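Local coordinates for protein histidinol-phosphatase (Listeria monocytogenes serotype 4b str. H7858, PDB 6NLR) that probably hydrolyses histidinol phosphate to histidinol and phosphate in histidine biosynthesis, using a cluster of three metal ions, at residues Leu68-Asn76 with Leu87-Asp95; Glu153-Lys164 with Phe199-Ile210. All coordinates share one frame; numbering follows the deposited sequence.

How the interactions relate
Both interactions lie within the PHP domain, but on opposite sides of the chain's centre; their centres are 32 Å apart, their nearest atoms about 9 Å, and they share no helix or strand. Interaction 1 is a buried helix-on-strand contact built mainly of aromatic rings and one isoleucine, with a single hydrogen bond across it, and its strand runs on into the metal site. Interaction 2 is larger, 720 against 363 Å² of buried surface, and joins two parallel helices. Only part of it is buried: leucine, valine, isoleucine and phenylalanine fill the inner side, while glutamates, lysines and a capping serine supply polar links where the helices are less enclosed.

Interaction 1: Leu68-Asn76 with Leu87-Asp95; sequences LPYYFKKMN and LIHIGFEVD. With MN (manganese (II) ion), chain E; CO (cobalt (II) ion), chain F.
Y71 spends its hydroxyl on a backbone carbonyl of the strand: OH donates to O of G91 at 2.7 Å, almost in line with the C=O bond (164°), and the acceptor lies at the edge of the ring. CG of Y71 stands anti to the backbone N (chi1 169°), which carries the phenol across to strand 87-95, antiparallel to the helix. CE2 of Y71 lies 3.7 Å from CE1 of F92, the side chains running past each other in opposite directions with inclined ring planes. F72 meets F92 from another direction, its CZ 3.5 Å from CZ of F92 and the planes at 86°; L68 CD2 adds a methyl beside CE1 and CZ of F92. One residue before G91, I90 points toward the helix, its CD1 3.7 Å from CB of M75 and its CG2 4.1 Å from CE1 of F72. In this TIM-barrel-like fold, the packing joins a helix to an inner strand of the main sheet. Beyond F92, E93 bridges two metals. Its OE1 binds cobalt at 2.2 Å, with H6, H8 and D258. Its OE2 binds manganese at 2.1 Å, with H123 and H181. Apolar packing and the buried phenol bond end at F92, consistent with a fixed strand path into the site.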
loop_
_atom_site.group_PDB
_atom_site.type_symbol
_atom_site.label_atom_id
_atom_site.label_comp_id
_atom_site.label_asym_id
_atom_site.label_seq_id
_atom_site.Cartn_x
_atom_site.Cartn_y
_atom_site.Cartn_z
ATOM N N LEU A 68 3.023 18.381 -6.426
ATOM C CA LEU A 68 3.812 17.394 -7.209
ATOM C C LEU A 68 5.156 17.970 -7.656
ATOM O O LEU A 68 6.163 17.304 -7.481
ATOM C CB LEU A 68 3.003 16.873 -8.402
ATOM C CG LEU A 68 1.896 15.889 -8.052
ATOM C CD1 LEU A 68 1.053 15.552 -9.276
ATOM C CD2 LEU A 68 2.471 14.632 -7.424
ATOM N N PRO A 69 5.249 19.165 -8.277
ATOM C CA PRO A 69 6.553 19.700 -8.677
ATOM C C PRO A 69 7.561 19.779 -7.508
ATOM O O PRO A 69 8.726 19.443 -7.691
ATOM C CB PRO A 69 6.236 21.112 -9.199
ATOM C CG PRO A 69 4.764 21.064 -9.583
ATOM C CD PRO A 69 4.135 20.060 -8.637
ATOM N N TYR A 70 7.088 20.173 -6.324
ATOM C CA TYR A 70 7.909 20.323 -5.093
ATOM C C TYR A 70 8.332 18.930 -4.608
ATOM O O TYR A 70 9.501 18.751 -4.207
ATOM C CB TYR A 70 7.148 21.134 -4.044
ATOM C CG TYR A 70 6.800 22.538 -4.498
ATOM C CD1 TYR A 70 7.759 23.542 -4.544
ATOM C CD2 TYR A 70 5.516 22.853 -4.924
ATOM C CE1 TYR A 70 7.457 24.815 -4.996
ATOM C CE2 TYR A 70 5.188 24.132 -5.345
ATOM C CZ TYR A 70 6.162 25.116 -5.386
ATOM O OH TYR A 70 5.852 26.388 -5.793
ATOM N N TYR A 71 7.428 17.952 -4.699
ATOM C CA TYR A 71 7.710 16.542 -4.337
ATOM C C TYR A 71 8.847 15.999 -5.205
ATOM O O TYR A 71 9.843 15.511 -4.639
ATOM C CB TYR A 71 6.466 15.673 -4.494
ATOM C CG TYR A 71 6.727 14.193 -4.391
ATOM C CD1 TYR A 71 7.078 13.623 -3.182
ATOM C CD2 TYR A 71 6.607 13.362 -5.488
ATOM C CE1 TYR A 71 7.305 12.265 -3.069
ATOM C CE2 TYR A 71 6.823 12.000 -5.394
ATOM C CZ TYR A 71 7.167 11.445 -4.174
ATOM O OH TYR A 71 7.351 10.097 -4.037
ATOM N N PHE A 72 8.715 16.103 -6.531
ATOM C CA PHE A 72 9.745 15.609 -7.478
ATOM C C PHE A 72 11.066 16.345 -7.254
ATOM O O PHE A 72 12.111 15.699 -7.251
ATOM C CB PHE A 72 9.277 15.718 -8.929
ATOM C CG PHE A 72 8.345 14.598 -9.305
ATOM C CD1 PHE A 72 8.763 13.286 -9.210
ATOM C CD2 PHE A 72 7.053 14.856 -9.722
ATOM C CE1 PHE A 72 7.925 12.248 -9.575
ATOM C CE2 PHE A 72 6.210 13.818 -10.076
ATOM C CZ PHE A 72 6.650 12.522 -10.002
ATOM N N LYS A 73 11.029 17.660 -7.058
ATOM C CA LYS A 73 12.271 18.428 -6.847
ATOM C C LYS A 73 12.989 17.895 -5.596
ATOM O O LYS A 73 14.193 17.627 -5.679
ATOM C CB LYS A 73 11.952 19.916 -6.728
ATOM C CG LYS A 73 13.156 20.784 -6.424
ATOM C CD LYS A 73 12.789 22.214 -6.183
ATOM C CE LYS A 73 13.998 23.060 -5.864
ATOM N NZ LYS A 73 13.587 24.269 -5.131
ATOM N N LYS A 74 12.289 17.765 -4.466
ATOM C CA LYS A 74 12.914 17.337 -3.184
ATOM C C LYS A 74 13.459 15.914 -3.335
ATOM O O LYS A 74 14.591 15.655 -2.949
ATOM C CB LYS A 74 11.925 17.449 -2.027
ATOM C CG LYS A 74 12.428 16.928 -0.681
ATOM C CD LYS A 74 13.644 17.671 -0.170
ATOM C CE LYS A 74 14.163 17.099 1.131
ATOM N NZ LYS A 74 13.164 17.260 2.211
HETATM N N MSE A 75 12.659 14.986 -3.881
HETATM C CA MSE A 75 13.089 13.593 -3.911
HETATM C C MSE A 75 14.272 13.405 -4.870
HETATM O O MSE A 75 15.137 12.583 -4.604
HETATM C CB MSE A 75 11.942 12.651 -4.296
HETATM C CG MSE A 75 10.769 12.617 -3.322
HETATM SE SE MSE A 75 11.296 12.869 -1.433
HETATM C CE MSE A 75 10.038 14.205 -0.720
ATOM N N ASN A 76 14.269 14.102 -6.010
ATOM C CA ASN A 76 15.360 14.031 -6.967
ATOM C C ASN A 76 16.632 14.571 -6.312
ATOM O O ASN A 76 17.713 14.011 -6.539
ATOM C CB ASN A 76 15.046 14.764 -8.286
ATOM C CG ASN A 76 14.263 13.869 -9.243
ATOM O OD1 ASN A 76 13.083 14.103 -9.547
ATOM N ND2 ASN A 76 14.884 12.783 -9.661
ATOM N N LEU A 87 20.783 3.342 -3.560
ATOM C CA LEU A 87 20.006 3.527 -4.802
ATOM C C LEU A 87 18.571 3.913 -4.420
ATOM O O LEU A 87 17.848 3.062 -3.859
ATOM C CB LEU A 87 20.065 2.256 -5.647
ATOM C CG LEU A 87 19.245 2.311 -6.939
ATOM C CD1 LEU A 87 19.673 3.514 -7.782
ATOM C CD2 LEU A 87 19.390 0.999 -7.717
ATOM N N ILE A 88 18.180 5.150 -4.713
ATOM C CA ILE A 88 16.827 5.680 -4.381
ATOM C C ILE A 88 15.962 5.680 -5.639
ATOM O O ILE A 88 16.399 6.211 -6.654
ATOM C CB ILE A 88 16.942 7.055 -3.709
ATOM C CG1 ILE A 88 17.650 6.891 -2.357
ATOM C CG2 ILE A 88 15.575 7.710 -3.585
ATOM C CD1 ILE A 88 17.942 8.163 -1.626
ATOM N N HIS A 89 14.788 5.075 -5.554
ATOM C CA HIS A 89 13.749 5.140 -6.606
ATOM C C HIS A 89 12.676 6.127 -6.141
ATOM O O HIS A 89 12.483 6.284 -4.916
ATOM C CB HIS A 89 13.173 3.757 -6.923
ATOM C CG HIS A 89 14.182 2.727 -7.297
ATOM N ND1 HIS A 89 14.940 2.821 -8.427
ATOM C CD2 HIS A 89 14.544 1.564 -6.687
ATOM C CE1 HIS A 89 15.738 1.764 -8.516
ATOM N NE2 HIS A 89 15.511 0.973 -7.442
ATOM N N ILE A 90 12.039 6.798 -7.092
ATOM C CA ILE A 90 10.984 7.804 -6.831
ATOM C C ILE A 90 9.732 7.377 -7.581
ATOM O O ILE A 90 9.791 7.112 -8.769
ATOM C CB ILE A 90 11.454 9.203 -7.251
ATOM C CG1 ILE A 90 12.795 9.556 -6.598
ATOM C CG2 ILE A 90 10.368 10.216 -6.934
ATOM C CD1 ILE A 90 13.425 10.822 -7.117
ATOM N N GLY A 91 8.610 7.345 -6.892
ATOM C CA GLY A 91 7.313 7.093 -7.531
ATOM C C GLY A 91 6.191 7.369 -6.570
ATOM O O GLY A 91 6.338 8.249 -5.691
ATOM N N PHE A 92 5.085 6.670 -6.757
ATOM C CA PHE A 92 3.869 6.861 -5.944
ATOM C C PHE A 92 3.358 5.529 -5.434
ATOM O O PHE A 92 3.510 4.485 -6.120
ATOM C CB PHE A 92 2.780 7.516 -6.797
ATOM C CG PHE A 92 3.163 8.879 -7.298
ATOM C CD1 PHE A 92 3.151 9.975 -6.443
ATOM C CD2 PHE A 92 3.573 9.052 -8.610
ATOM C CE1 PHE A 92 3.530 11.233 -6.893
ATOM C CE2 PHE A 92 3.912 10.317 -9.066
ATOM C CZ PHE A 92 3.886 11.398 -8.210
ATOM N N GLU A 93 2.732 5.589 -4.262
ATOM C CA GLU A 93 1.689 4.639 -3.850
ATOM C C GLU A 93 0.405 5.168 -4.483
ATOM O O GLU A 93 -0.138 6.201 -4.010
ATOM C CB GLU A 93 1.573 4.500 -2.341
ATOM C CG GLU A 93 0.652 3.347 -1.967
ATOM C CD GLU A 93 0.464 3.122 -0.482
ATOM O OE1 GLU A 93 1.048 3.900 0.296
ATOM O OE2 GLU A 93 -0.259 2.161 -0.118
ATOM N N VAL A 94 -0.011 4.505 -5.558
ATOM C CA VAL A 94 -1.175 4.901 -6.379
ATOM C C VAL A 94 -2.404 4.204 -5.806
ATOM O O VAL A 94 -2.406 2.978 -5.721
ATOM C CB VAL A 94 -0.931 4.565 -7.855
ATOM C CG1 VAL A 94 -2.096 5.011 -8.713
ATOM C CG2 VAL A 94 0.374 5.188 -8.347
ATOM N N ASP A 95 -3.422 4.975 -5.438
ATOM C CA ASP A 95 -4.741 4.412 -5.068
ATOM C C ASP A 95 -5.355 3.783 -6.319
ATOM O O ASP A 95 -5.420 4.469 -7.374
ATOM C CB ASP A 95 -5.665 5.476 -4.480
ATOM C CG ASP A 95 -5.422 5.656 -3.002
ATOM O OD1 ASP A 95 -6.022 4.882 -2.204
ATOM O OD2 ASP A 95 -4.584 6.502 -2.678
HETATM MN MN MN E . -1.254 1.912 1.691
HETATM CO CO CO F . 2.032 3.268 2.117
HETATM O O HOH W 1 -2.254 1.331 3.705
HETATM O O HOH W 2 0.402 1.806 2.388
#

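Interaction 2: Glu153-Lys164 with Phe199-Ile210; sequences EQAQLAYLEGVK and FSEEVMEKFRVI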
loop_
_atom_site.group_PDB
_atom_site.type_symbol
_atom_site.label_atom_id
_atom_site.label_comp_id
_atom_site.label_asym_id
_atom_site.label_seq_id
_atom_site.Cartn_x
_atom_site.Cartn_y
_atom_site.Cartn_z
ATOM N N GLU A 153 -16.048 -11.244 7.366
ATOM C CA GLU A 153 -15.715 -12.118 6.210
ATOM C C GLU A 153 -16.248 -11.483 4.914
ATOM O O GLU A 153 -15.535 -11.499 3.874
ATOM C CB GLU A 153 -16.257 -13.539 6.406
ATOM C CG GLU A 153 -15.944 -14.403 5.207
ATOM C CD GLU A 153 -16.472 -15.819 5.196
ATOM O OE1 GLU A 153 -17.080 -16.222 6.204
ATOM O OE2 GLU A 153 -16.228 -16.523 4.176
ATOM N N GLN A 154 -17.483 -10.989 4.941
ATOM C CA GLN A 154 -18.084 -10.327 3.753
ATOM C C GLN A 154 -17.209 -9.120 3.355
ATOM O O GLN A 154 -17.016 -8.894 2.156
ATOM C CB GLN A 154 -19.530 -9.938 4.030
ATOM C CG GLN A 154 -20.470 -11.132 4.173
ATOM C CD GLN A 154 -20.698 -11.519 5.616
ATOM O OE1 GLN A 154 -19.819 -11.423 6.459
ATOM N NE2 GLN A 154 -21.909 -11.933 5.942
ATOM N N ALA A 155 -16.673 -8.384 4.334
ATOM C CA ALA A 155 -15.740 -7.257 4.110
ATOM C C ALA A 155 -14.446 -7.766 3.471
ATOM O O ALA A 155 -13.970 -7.087 2.519
ATOM C CB ALA A 155 -15.466 -6.512 5.390
ATOM N N GLN A 156 -13.916 -8.908 3.946
ATOM C CA GLN A 156 -12.692 -9.528 3.377
ATOM C C GLN A 156 -12.946 -9.793 1.886
ATOM O O GLN A 156 -12.077 -9.477 1.040
ATOM C CB GLN A 156 -12.330 -10.862 4.038
ATOM C CG GLN A 156 -11.752 -10.749 5.429
ATOM C CD GLN A 156 -11.592 -12.097 6.092
ATOM O OE1 GLN A 156 -12.510 -12.914 6.111
ATOM N NE2 GLN A 156 -10.423 -12.339 6.657
ATOM N N LEU A 157 -14.095 -10.385 1.576
ATOM C CA LEU A 157 -14.368 -10.833 0.190
ATOM C C LEU A 157 -14.590 -9.606 -0.708
ATOM O O LEU A 157 -14.117 -9.631 -1.866
ATOM C CB LEU A 157 -15.562 -11.790 0.195
ATOM C CG LEU A 157 -15.268 -13.135 0.846
ATOM C CD1 LEU A 157 -16.530 -13.909 1.140
ATOM C CD2 LEU A 157 -14.348 -13.923 -0.044
ATOM N N ALA A 158 -15.244 -8.552 -0.204
ATOM C CA ALA A 158 -15.417 -7.306 -0.992
ATOM C C ALA A 158 -14.040 -6.657 -1.240
ATOM O O ALA A 158 -13.757 -6.193 -2.359
ATOM C CB ALA A 158 -16.337 -6.383 -0.280
ATOM N N TYR A 159 -13.193 -6.657 -0.224
ATOM C CA TYR A 159 -11.809 -6.116 -0.307
ATOM C C TYR A 159 -11.022 -6.880 -1.377
ATOM O O TYR A 159 -10.403 -6.234 -2.280
ATOM C CB TYR A 159 -11.141 -6.181 1.066
ATOM C CG TYR A 159 -9.658 -5.960 1.003
ATOM C CD1 TYR A 159 -9.134 -4.670 0.884
ATOM C CD2 TYR A 159 -8.781 -7.037 1.008
ATOM C CE1 TYR A 159 -7.769 -4.466 0.784
ATOM C CE2 TYR A 159 -7.417 -6.840 0.948
ATOM C CZ TYR A 159 -6.906 -5.559 0.813
ATOM O OH TYR A 159 -5.546 -5.388 0.729
ATOM N N LEU A 160 -11.042 -8.211 -1.310
ATOM C CA LEU A 160 -10.261 -9.040 -2.263
ATOM C C LEU A 160 -10.814 -8.870 -3.686
ATOM O O LEU A 160 -10.003 -8.949 -4.628
ATOM C CB LEU A 160 -10.247 -10.498 -1.806
ATOM C CG LEU A 160 -9.481 -10.738 -0.513
ATOM C CD1 LEU A 160 -9.587 -12.190 -0.083
ATOM C CD2 LEU A 160 -8.030 -10.356 -0.664
ATOM N N GLU A 161 -12.117 -8.654 -3.859
ATOM C CA GLU A 161 -12.680 -8.376 -5.203
ATOM C C GLU A 161 -12.046 -7.077 -5.730
ATOM O O GLU A 161 -11.679 -7.036 -6.921
ATOM C CB GLU A 161 -14.207 -8.287 -5.182
ATOM C CG GLU A 161 -14.806 -7.891 -6.532
ATOM C CD GLU A 161 -14.443 -8.812 -7.701
ATOM O OE1 GLU A 161 -14.276 -10.052 -7.464
ATOM O OE2 GLU A 161 -14.299 -8.296 -8.844
ATOM N N GLY A 162 -11.898 -6.051 -4.871
ATOM C CA GLY A 162 -11.226 -4.784 -5.226
ATOM C C GLY A 162 -9.774 -5.015 -5.630
ATOM O O GLY A 162 -9.306 -4.396 -6.614
ATOM N N VAL A 163 -9.060 -5.843 -4.877
ATOM C CA VAL A 163 -7.630 -6.180 -5.155
ATOM C C VAL A 163 -7.554 -6.836 -6.536
ATOM O O VAL A 163 -6.722 -6.430 -7.340
ATOM C CB VAL A 163 -7.038 -7.083 -4.056
ATOM C CG1 VAL A 163 -5.654 -7.589 -4.441
ATOM C CG2 VAL A 163 -7.011 -6.356 -2.709
ATOM N N LYS A 164 -8.433 -7.801 -6.801
ATOM C CA LYS A 164 -8.509 -8.520 -8.090
ATOM C C LYS A 164 -8.732 -7.504 -9.221
ATOM O O LYS A 164 -8.029 -7.583 -10.242
ATOM C CB LYS A 164 -9.604 -9.585 -8.015
ATOM C CG LYS A 164 -9.803 -10.403 -9.284
ATOM C CD LYS A 164 -10.784 -11.533 -9.072
ATOM C CE LYS A 164 -10.969 -12.408 -10.295
ATOM N NZ LYS A 164 -11.841 -11.754 -11.295
ATOM N N PHE A 199 -9.082 -17.964 8.137
ATOM C CA PHE A 199 -9.573 -17.608 6.770
ATOM C C PHE A 199 -10.507 -18.717 6.273
ATOM O O PHE A 199 -10.100 -19.874 6.285
ATOM C CB PHE A 199 -8.420 -17.392 5.782
ATOM C CG PHE A 199 -7.639 -16.119 5.963
ATOM C CD1 PHE A 199 -8.033 -15.141 6.870
ATOM C CD2 PHE A 199 -6.496 -15.886 5.221
ATOM C CE1 PHE A 199 -7.293 -13.972 7.037
ATOM C CE2 PHE A 199 -5.775 -14.711 5.368
ATOM C CZ PHE A 199 -6.167 -13.765 6.280
ATOM N N SER A 200 -11.724 -18.361 5.866
ATOM C CA SER A 200 -12.734 -19.301 5.320
ATOM C C SER A 200 -12.225 -19.864 3.987
ATOM O O SER A 200 -11.294 -19.261 3.378
ATOM C CB SER A 200 -14.044 -18.598 5.102
ATOM O OG SER A 200 -13.902 -17.696 4.018
ATOM N N GLU A 201 -12.815 -20.964 3.541
ATOM C CA GLU A 201 -12.424 -21.625 2.275
ATOM C C GLU A 201 -12.651 -20.641 1.124
ATOM O O GLU A 201 -11.795 -20.583 0.224
ATOM C CB GLU A 201 -13.207 -22.926 2.096
ATOM C CG GLU A 201 -12.811 -23.686 0.849
ATOM C CD GLU A 201 -11.305 -23.762 0.616
ATOM O OE1 GLU A 201 -10.609 -24.312 1.507
ATOM O OE2 GLU A 201 -10.825 -23.187 -0.422
ATOM N N GLU A 202 -13.734 -19.878 1.166
ATOM C CA GLU A 202 -14.059 -18.881 0.119
ATOM C C GLU A 202 -12.975 -17.790 0.078
ATOM O O GLU A 202 -12.547 -17.404 -1.032
ATOM C CB GLU A 202 -15.444 -18.271 0.350
ATOM C CG GLU A 202 -15.912 -17.482 -0.866
ATOM C CD GLU A 202 -17.323 -16.916 -0.789
ATOM O OE1 GLU A 202 -18.043 -17.244 0.177
ATOM O OE2 GLU A 202 -17.685 -16.137 -1.688
ATOM N N VAL A 203 -12.542 -17.280 1.232
ATOM C CA VAL A 203 -11.446 -16.256 1.261
ATOM C C VAL A 203 -10.184 -16.874 0.656
ATOM O O VAL A 203 -9.504 -16.236 -0.156
ATOM C CB VAL A 203 -11.235 -15.720 2.682
ATOM C CG1 VAL A 203 -9.893 -15.024 2.854
ATOM C CG2 VAL A 203 -12.392 -14.818 3.093
HETATM N N MSE A 204 -9.902 -18.135 1.016
HETATM C CA MSE A 204 -8.691 -18.790 0.555
HETATM C C MSE A 204 -8.712 -18.967 -0.967
HETATM O O MSE A 204 -7.685 -18.783 -1.619
HETATM C CB MSE A 204 -8.492 -20.144 1.237
HETATM C CG MSE A 204 -7.931 -20.062 2.641
HETATM SE SE MSE A 204 -6.331 -18.878 2.766
HETATM C CE MSE A 204 -5.151 -19.528 1.338
ATOM N N GLU A 205 -9.878 -19.329 -1.508
ATOM C CA GLU A 205 -10.046 -19.517 -2.944
ATOM C C GLU A 205 -9.835 -18.181 -3.677
ATOM O O GLU A 205 -9.155 -18.165 -4.725
ATOM C CB GLU A 205 -11.434 -20.092 -3.249
ATOM C CG GLU A 205 -11.710 -20.312 -4.731
ATOM C CD GLU A 205 -10.698 -21.172 -5.497
ATOM O OE1 GLU A 205 -10.019 -22.017 -4.864
ATOM O OE2 GLU A 205 -10.585 -21.006 -6.733
ATOM N N LYS A 206 -10.355 -17.092 -3.113
ATOM C CA LYS A 206 -10.182 -15.734 -3.674
ATOM C C LYS A 206 -8.689 -15.376 -3.686
ATOM O O LYS A 206 -8.231 -14.788 -4.691
ATOM C CB LYS A 206 -11.024 -14.719 -2.902
ATOM C CG LYS A 206 -12.233 -14.188 -3.663
ATOM C CD LYS A 206 -11.916 -13.043 -4.626
ATOM C CE LYS A 206 -13.148 -12.287 -5.104
ATOM N NZ LYS A 206 -14.088 -11.988 -3.982
ATOM N N PHE A 207 -7.941 -15.683 -2.622
ATOM C CA PHE A 207 -6.476 -15.451 -2.597
ATOM C C PHE A 207 -5.801 -16.279 -3.713
ATOM O O PHE A 207 -4.904 -15.755 -4.381
ATOM C CB PHE A 207 -5.884 -15.735 -1.223
ATOM C CG PHE A 207 -5.884 -14.557 -0.280
ATOM C CD1 PHE A 207 -5.160 -13.406 -0.565
ATOM C CD2 PHE A 207 -6.550 -14.630 0.933
ATOM C CE1 PHE A 207 -5.107 -12.345 0.331
ATOM C CE2 PHE A 207 -6.506 -13.571 1.828
ATOM C CZ PHE A 207 -5.784 -12.427 1.528
ATOM N N ARG A 208 -6.225 -17.517 -3.935
ATOM C CA ARG A 208 -5.585 -18.399 -4.953
ATOM C C ARG A 208 -5.806 -17.786 -6.339
ATOM O O ARG A 208 -4.841 -17.753 -7.124
ATOM C CB ARG A 208 -6.120 -19.832 -4.885
ATOM C CG ARG A 208 -5.508 -20.622 -3.734
ATOM C CD ARG A 208 -5.690 -22.127 -3.812
ATOM N NE ARG A 208 -7.108 -22.442 -3.717
ATOM C CZ ARG A 208 -7.774 -22.698 -2.585
ATOM N NH1 ARG A 208 -7.169 -22.695 -1.409
ATOM N NH2 ARG A 208 -9.072 -22.950 -2.636
ATOM N N VAL A 209 -7.020 -17.297 -6.599
ATOM C CA VAL A 209 -7.378 -16.663 -7.901
ATOM C C VAL A 209 -6.492 -15.423 -8.074
ATOM O O VAL A 209 -5.892 -15.267 -9.161
ATOM C CB VAL A 209 -8.885 -16.336 -7.972
ATOM C CG1 VAL A 209 -9.221 -15.377 -9.111
ATOM C CG2 VAL A 209 -9.705 -17.615 -8.106
ATOM N N ILE A 210 -6.394 -14.584 -7.034
ATOM C CA ILE A 210 -5.567 -13.338 -7.062
ATOM C C ILE A 210 -4.110 -13.702 -7.337
ATOM O O ILE A 210 -3.505 -13.039 -8.217
ATOM C CB ILE A 210 -5.730 -12.530 -5.760
ATOM C CG1 ILE A 210 -7.067 -11.786 -5.742
ATOM C CG2 ILE A 210 -4.558 -11.594 -5.529
ATOM C CD1 ILE A 210 -7.430 -11.272 -4.371
HETATM O O HOH W 3 -12.417 -15.565 6.711
#
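Helix 153-164 packs nearly parallel to helix 201-210, the axes 10° apart and 10.1 Å at closest approach, with knobs-into-holes packing on the outer layer of the PHP domain; F199 and the N-cap S200 lead into the second helix. Among the apolar contacts, L160 is one knob, seated among V203, K206, F207 and I210. Its CD1 lies over the F207 ring face, 4.0 Å from the centroid, a CH-pi contact, and CD2 meets CD1 of I210. V203 is the reciprocal knob, among E153, Q156, L157 and L160. The polar contacts begin at the N-cap: S200 OG accepts from N of V203 and donates to OE2 of E153 at 2.6 Å, from above the carboxylate plane. The extended E153 chain, CG anti to the backbone N (chi1 178°), brings the acid to that cap. A water joins OE1 of Q156 to N of S200, while NE2 of Q156 bonds Q186 outside the pair. Among the charged groups, E202 sets its OE1 4.5 Å from OE2 of E153, a like-charge approach probably softened by the exposure of E202 and the serine donor. K206 makes a long salt bridge with E161. The bent K206 chain also sets NZ 3.2 Å from O of L157, reached from the carbonyl face opposite to that met by N of E161.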